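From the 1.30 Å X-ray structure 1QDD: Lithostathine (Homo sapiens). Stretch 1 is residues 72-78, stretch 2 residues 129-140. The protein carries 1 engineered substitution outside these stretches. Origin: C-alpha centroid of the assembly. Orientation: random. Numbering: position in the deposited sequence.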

ATOM      1  N   ASP A  72      15.933   6.480   0.512  1.00  9.17           N
ATOM      2  CA  ASP A  72      16.964   5.495   0.241  1.00 10.14           C
ATOM      3  C   ASP A  72      16.550   4.086   0.662  1.00 10.49           C
ATOM      4  O   ASP A  72      17.345   3.138   0.574  1.00 11.49           O
ATOM      5  CB  ASP A  72      18.286   5.867   0.937  1.00 12.30           C
ATOM      6  CG  ASP A  72      18.909   7.131   0.354  1.00 13.55           C
ATOM      7  OD1 ASP A  72      19.145   8.074   1.149  1.00 15.70           O
ATOM      8  OD2 ASP A  72      19.067   7.175  -0.884  1.00 13.59           O
ATOM      9  N   ASP A  73      15.294   3.885   1.066  1.00  9.21           N
ATOM     10  CA  ASP A  73      14.812   2.577   1.493  1.00  9.43           C
ATOM     11  C   ASP A  73      14.798   1.518   0.396  1.00  9.21           C
ATOM     12  O   ASP A  73      14.590   1.830  -0.768  1.00 11.09           O
ATOM     13  CB  ASP A  73      13.405   2.718   2.096  1.00 11.45           C
ATOM     14  CG  ASP A  73      13.379   3.348   3.465  1.00 13.22           C
ATOM     15  OD1 ASP A  73      12.268   3.441   4.052  1.00 15.23           O
ATOM     16  OD2 ASP A  73      14.421   3.764   4.011  1.00 14.32           O
ATOM     17  N   PHE A  74      15.012   0.265   0.787  1.00  9.89           N
ATOM     18  CA  PHE A  74      15.015  -0.857  -0.144  1.00  9.40           C
ATOM     19  C   PHE A  74      13.664  -1.560  -0.242  1.00  8.83           C
ATOM     20  O   PHE A  74      13.414  -2.176  -1.279  1.00 10.11           O
ATOM     21  CB  PHE A  74      16.091  -1.880   0.279  1.00 11.47           C
ATOM     22  CG  PHE A  74      17.491  -1.321   0.259  1.00 13.99           C
ATOM     23  CD1 PHE A  74      18.151  -1.022   1.432  1.00 16.57           C
ATOM     24  CD2 PHE A  74      18.138  -1.147  -0.950  1.00 15.71           C
ATOM     25  CE1 PHE A  74      19.446  -0.515   1.405  1.00 17.87           C
ATOM     26  CE2 PHE A  74      19.426  -0.625  -0.988  1.00 17.00           C
ATOM     27  CZ  PHE A  74      20.058  -0.313   0.193  1.00 17.36           C
ATOM     28  N   ASN A  75      12.894  -1.583   0.827  1.00  9.00           N
ATOM     29  CA  ASN A  75      11.628  -2.313   0.910  1.00  9.04           C
ATOM     30  C   ASN A  75      10.535  -1.447   1.514  1.00  8.56           C
ATOM     31  O   ASN A  75      10.777  -0.736   2.487  1.00 10.20           O
ATOM     32  CB  ASN A  75      11.735  -3.554   1.805  1.00 11.61           C
ATOM     33  CG  ASN A  75      12.530  -4.670   1.170  1.00 13.63           C
ATOM     34  OD1 ASN A  75      12.044  -5.386   0.308  1.00 16.65           O
ATOM     35  ND2 ASN A  75      13.802  -4.739   1.552  1.00 15.51           N
ATOM     36  N   VAL A  76       9.349  -1.437   0.906  1.00  7.31           N
ATOM     37  CA  VAL A  76       8.214  -0.636   1.360  1.00  7.66           C
ATOM     38  C   VAL A  76       6.973  -1.525   1.470  1.00  6.97           C
ATOM     39  O   VAL A  76       6.619  -2.186   0.479  1.00  7.71           O
ATOM     40  CB  VAL A  76       7.930   0.556   0.425  1.00  7.34           C
ATOM     41  CG1 VAL A  76       6.739   1.379   0.896  1.00  8.95           C
ATOM     42  CG2 VAL A  76       9.159   1.458   0.295  1.00  9.19           C
ATOM     43  N   TRP A  77       6.281  -1.541   2.589  1.00  6.71           N
ATOM     44  CA  TRP A  77       5.089  -2.391   2.722  1.00  6.68           C
ATOM     45  C   TRP A  77       3.881  -1.944   1.891  1.00  7.02           C
ATOM     46  O   TRP A  77       3.581  -0.757   1.754  1.00  8.18           O
ATOM     47  CB  TRP A  77       4.609  -2.379   4.178  1.00  8.20           C
ATOM     48  CG  TRP A  77       5.341  -3.070   5.273  1.00  8.71           C
ATOM     49  CD1 TRP A  77       5.711  -2.523   6.471  1.00  8.99           C
ATOM     50  CD2 TRP A  77       5.765  -4.437   5.317  1.00  8.52           C
ATOM     51  NE1 TRP A  77       6.336  -3.464   7.249  1.00  9.47           N
ATOM     52  CE2 TRP A  77       6.389  -4.650   6.564  1.00  9.02           C
ATOM     53  CE3 TRP A  77       5.689  -5.501   4.410  1.00  9.01           C
ATOM     54  CZ2 TRP A  77       6.919  -5.889   6.928  1.00 10.61           C
ATOM     55  CZ3 TRP A  77       6.202  -6.732   4.789  1.00  9.34           C
ATOM     56  CH2 TRP A  77       6.822  -6.909   6.033  1.00 10.40           C
ATOM     57  N   ILE A  78       3.177  -2.956   1.378  1.00  7.18           N
ATOM     58  CA  ILE A  78       1.859  -2.819   0.757  1.00  7.13           C
ATOM     59  C   ILE A  78       0.918  -3.758   1.528  1.00  7.10           C
ATOM     60  O   ILE A  78       1.356  -4.570   2.339  1.00  7.75           O
ATOM     61  CB  ILE A  78       1.812  -3.008  -0.749  1.00  8.37           C
ATOM     62  CG1 ILE A  78       2.216  -4.426  -1.168  1.00  9.26           C
ATOM     63  CG2 ILE A  78       2.695  -1.969  -1.443  1.00 10.58           C
ATOM     64  CD1 ILE A  78       2.029  -4.716  -2.649  1.00 11.04           C
ATOM     65  N   ASP A 129       7.693 -11.494  -1.261  1.00  9.31           N
ATOM     66  CA  ASP A 129       7.189 -12.024  -0.002  1.00  9.80           C
ATOM     67  C   ASP A 129       8.285 -12.046   1.058  1.00 10.41           C
ATOM     68  O   ASP A 129       9.380 -12.546   0.760  1.00 12.14           O
ATOM     69  CB  ASP A 129       6.602 -13.432  -0.163  1.00 11.59           C
ATOM     70  CG  ASP A 129       7.523 -14.475  -0.756  1.00 12.72           C
ATOM     71  OD1 ASP A 129       8.108 -14.200  -1.815  1.00 13.46           O
ATOM     72  OD2 ASP A 129       7.663 -15.580  -0.173  1.00 15.49           O
ATOM     73  N   VAL A 130       8.045 -11.538   2.236  1.00  9.45           N
ATOM     74  CA  VAL A 130       9.017 -11.419   3.324  1.00 10.99           C
ATOM     75  C   VAL A 130       8.348 -11.692   4.663  1.00 11.58           C
ATOM     76  O   VAL A 130       7.113 -11.689   4.754  1.00 11.86           O
ATOM     77  CB  VAL A 130       9.613  -9.990   3.363  1.00 12.51           C
ATOM     78  CG1 VAL A 130      10.555  -9.678   2.215  1.00 15.75           C
ATOM     79  CG2 VAL A 130       8.495  -8.950   3.390  1.00 14.76           C
ATOM     80  N   PRO A 131       9.102 -11.896   5.739  1.00 11.63           N
ATOM     81  CA  PRO A 131       8.528 -12.110   7.054  1.00 12.01           C
ATOM     82  C   PRO A 131       7.745 -10.888   7.505  1.00 10.81           C
ATOM     83  O   PRO A 131       8.205  -9.735   7.422  1.00 11.48           O
ATOM     84  CB  PRO A 131       9.747 -12.339   7.949  1.00 13.35           C
ATOM     85  CG  PRO A 131      10.812 -12.820   7.024  1.00 14.82           C
ATOM     86  CD  PRO A 131      10.583 -12.059   5.733  1.00 13.62           C
ATOM     87  N   CYS A 132       6.569 -11.078   8.085  1.00 10.40           N
ATOM     88  CA  CYS A 132       5.701 -10.006   8.546  1.00 10.96           C
ATOM     89  C   CYS A 132       6.266  -9.209   9.712  1.00 11.63           C
ATOM     90  O   CYS A 132       5.817  -8.082   9.975  1.00 12.01           O
ATOM     91  CB  CYS A 132       4.327 -10.574   8.936  1.00 11.65           C
ATOM     92  SG  CYS A 132       3.394 -11.299   7.563  1.00 11.50           S
ATOM     93  N   GLU A 133       7.237  -9.755  10.432  1.00 12.96           N
ATOM     94  CA  GLU A 133       7.881  -9.121  11.563  1.00 14.85           C
ATOM     95  C   GLU A 133       9.021  -8.192  11.170  1.00 14.00           C
ATOM     96  O   GLU A 133       9.574  -7.510  12.046  1.00 15.25           O
ATOM     97  CB  GLU A 133       8.381 -10.185  12.556  1.00 18.24           C
ATOM     98  CG  GLU A 133       7.289 -11.098  13.079  1.00 22.99           C
ATOM     99  CD  GLU A 133       7.055 -12.330  12.231  1.00 25.01           C
ATOM    100  OE1 GLU A 133       7.666 -12.549  11.163  1.00 25.41           O
ATOM    101  OE2 GLU A 133       6.176 -13.127  12.640  1.00 28.41           O
ATOM    102  N   ASP A 134       9.385  -8.128   9.891  1.00 13.61           N
ATOM    103  CA  ASP A 134      10.360  -7.142   9.434  1.00 13.85           C
ATOM    104  C   ASP A 134       9.826  -5.727   9.660  1.00 12.88           C
ATOM    105  O   ASP A 134       8.606  -5.524   9.734  1.00 13.60           O
ATOM    106  CB  ASP A 134      10.703  -7.323   7.958  1.00 14.93           C
ATOM    107  CG  ASP A 134      11.634  -8.475   7.645  1.00 17.08           C
ATOM    108  OD1 ASP A 134      12.099  -9.159   8.572  1.00 19.04           O
ATOM    109  OD2 ASP A 134      11.878  -8.653   6.429  1.00 18.81           O
ATOM    110  N   LYS A 135      10.710  -4.754   9.820  1.00 12.49           N
ATOM    111  CA  LYS A 135      10.339  -3.362  10.077  1.00 12.17           C
ATOM    112  C   LYS A 135      10.703  -2.471   8.907  1.00 11.19           C
ATOM    113  O   LYS A 135      11.885  -2.204   8.628  1.00 12.16           O
ATOM    114  CB  LYS A 135      10.968  -2.871  11.398  1.00 14.85           C
ATOM    115  CG  LYS A 135      10.431  -3.635  12.602  1.00 18.62           C
ATOM    116  CD  LYS A 135      11.230  -3.444  13.875  1.00 21.69           C
ATOM    117  CE  LYS A 135      10.790  -4.457  14.928  1.00 23.37           C
ATOM    118  NZ  LYS A 135      11.427  -4.208  16.246  1.00 25.68           N
ATOM    119  N   PHE A 136       9.698  -2.076   8.127  1.00  9.89           N
ATOM    120  CA  PHE A 136       9.841  -1.295   6.915  1.00  9.28           C
ATOM    121  C   PHE A 136       8.938  -0.059   6.907  1.00  7.87           C
ATOM    122  O   PHE A 136       7.961   0.057   7.654  1.00  9.06           O
ATOM    123  CB  PHE A 136       9.440  -2.156   5.691  1.00  9.82           C
ATOM    124  CG  PHE A 136      10.265  -3.368   5.386  1.00 10.36           C
ATOM    125  CD1 PHE A 136      11.632  -3.424   5.613  1.00 11.45           C
ATOM    126  CD2 PHE A 136       9.669  -4.485   4.808  1.00 11.64           C
ATOM    127  CE1 PHE A 136      12.372  -4.551   5.319  1.00 13.14           C
ATOM    128  CE2 PHE A 136      10.418  -5.608   4.494  1.00 12.99           C
ATOM    129  CZ  PHE A 136      11.771  -5.646   4.746  1.00 13.53           C
ATOM    130  N   SER A 137       9.269   0.884   6.011  1.00  7.94           N
ATOM    131  CA  SER A 137       8.416   2.032   5.707  1.00  7.83           C
ATOM    132  C   SER A 137       7.188   1.532   4.934  1.00  7.08           C
ATOM    133  O   SER A 137       7.102   0.338   4.582  1.00  8.11           O
ATOM    134  CB  SER A 137       9.199   3.044   4.892  1.00  7.76           C
ATOM    135  OG  SER A 137       9.738   2.409   3.742  1.00  9.91           O
ATOM    136  N   PHE A 138       6.209   2.387   4.669  1.00  6.90           N
ATOM    137  CA  PHE A 138       4.917   1.930   4.137  1.00  7.26           C
ATOM    138  C   PHE A 138       4.127   3.014   3.446  1.00  7.98           C
ATOM    139  O   PHE A 138       4.373   4.220   3.626  1.00  8.71           O
ATOM    140  CB  PHE A 138       4.081   1.330   5.294  1.00  8.28           C
ATOM    141  CG  PHE A 138       3.853   2.190   6.500  1.00  9.13           C
ATOM    142  CD1 PHE A 138       2.685   2.919   6.656  1.00  9.89           C
ATOM    143  CD2 PHE A 138       4.786   2.226   7.532  1.00  9.64           C
ATOM    144  CE1 PHE A 138       2.448   3.652   7.801  1.00 10.60           C
ATOM    145  CE2 PHE A 138       4.541   2.960   8.671  1.00 10.32           C
ATOM    146  CZ  PHE A 138       3.380   3.677   8.818  1.00 11.01           C
ATOM    147  N   VAL A 139       3.158   2.622   2.626  1.00  7.27           N
ATOM    148  CA  VAL A 139       2.253   3.535   1.939  1.00  7.32           C
ATOM    149  C   VAL A 139       0.817   3.263   2.415  1.00  6.94           C
ATOM    150  O   VAL A 139       0.379   2.112   2.425  1.00  8.53           O
ATOM    151  CB  VAL A 139       2.298   3.404   0.406  1.00  8.12           C
ATOM    152  CG1 VAL A 139       1.274   4.290  -0.301  1.00  9.56           C
ATOM    153  CG2 VAL A 139       3.686   3.719  -0.147  1.00 10.29           C
ATOM    154  N   CYS A 140       0.081   4.311   2.770  1.00  7.24           N
ATOM    155  CA  CYS A 140      -1.328   4.249   3.138  1.00  8.17           C
ATOM    156  C   CYS A 140      -2.233   4.818   2.036  1.00  8.20           C
ATOM    157  O   CYS A 140      -1.830   5.671   1.260  1.00  9.79           O
ATOM    158  CB  CYS A 140      -1.631   5.016   4.433  1.00  9.33           C
ATOM    159  SG  CYS A 140      -0.733   4.566   5.931  1.00  9.77           S
TER
HETATM  160  O   HOH W   1      12.163   0.084   4.700  1.00 13.79           O

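Strand 75-78 and the strand through residues 136-140 run side by side in the same general direction, their axes inclined at 42° and 4.5 Å apart at closest approach. Register is set at Trp-77 and Phe-138, a parallel bridge. Trp-77 N donates a nearly straight hydrogen bond (170°) to Ser-137 O, 2.9 Å away, and the same oxygen lies 3.5 Å from Val-76 CA in a CA-H...O contact. Toward the start of the pairing, water 1 takes over from direct bonding: it donates to Asn-75 O (2.7 Å) and accepts from Ser-137 N (3.3 Å), bridging the two backbones. Beside it, Ser-137 OG donates to the carboxylate oxygen Asp-73 OD1 at 2.7 Å, tying the loop before the strand to the second stretch.

The indole of Trp-77 is the centre of the packing. Phe-136 CB sits over its five-membered ring, 3.9 Å from the centroid, and the Phe-136 ring turns its edge toward the six-membered ring. Asn-75 CB makes a CH-pi contact over a face of the Phe-136 ring, 3.5 Å from that ring's centroid. The far end of the indole meets Val-130 CG2, 3.5 Å from Trp-77 CZ3, and reaches the turn that follows, where Asp-134 O approaches the ring edge, 3.3 Å from Trp-77 CZ2. Val-76 CG1 packs against Val-139 CG2 at 4.0 Å.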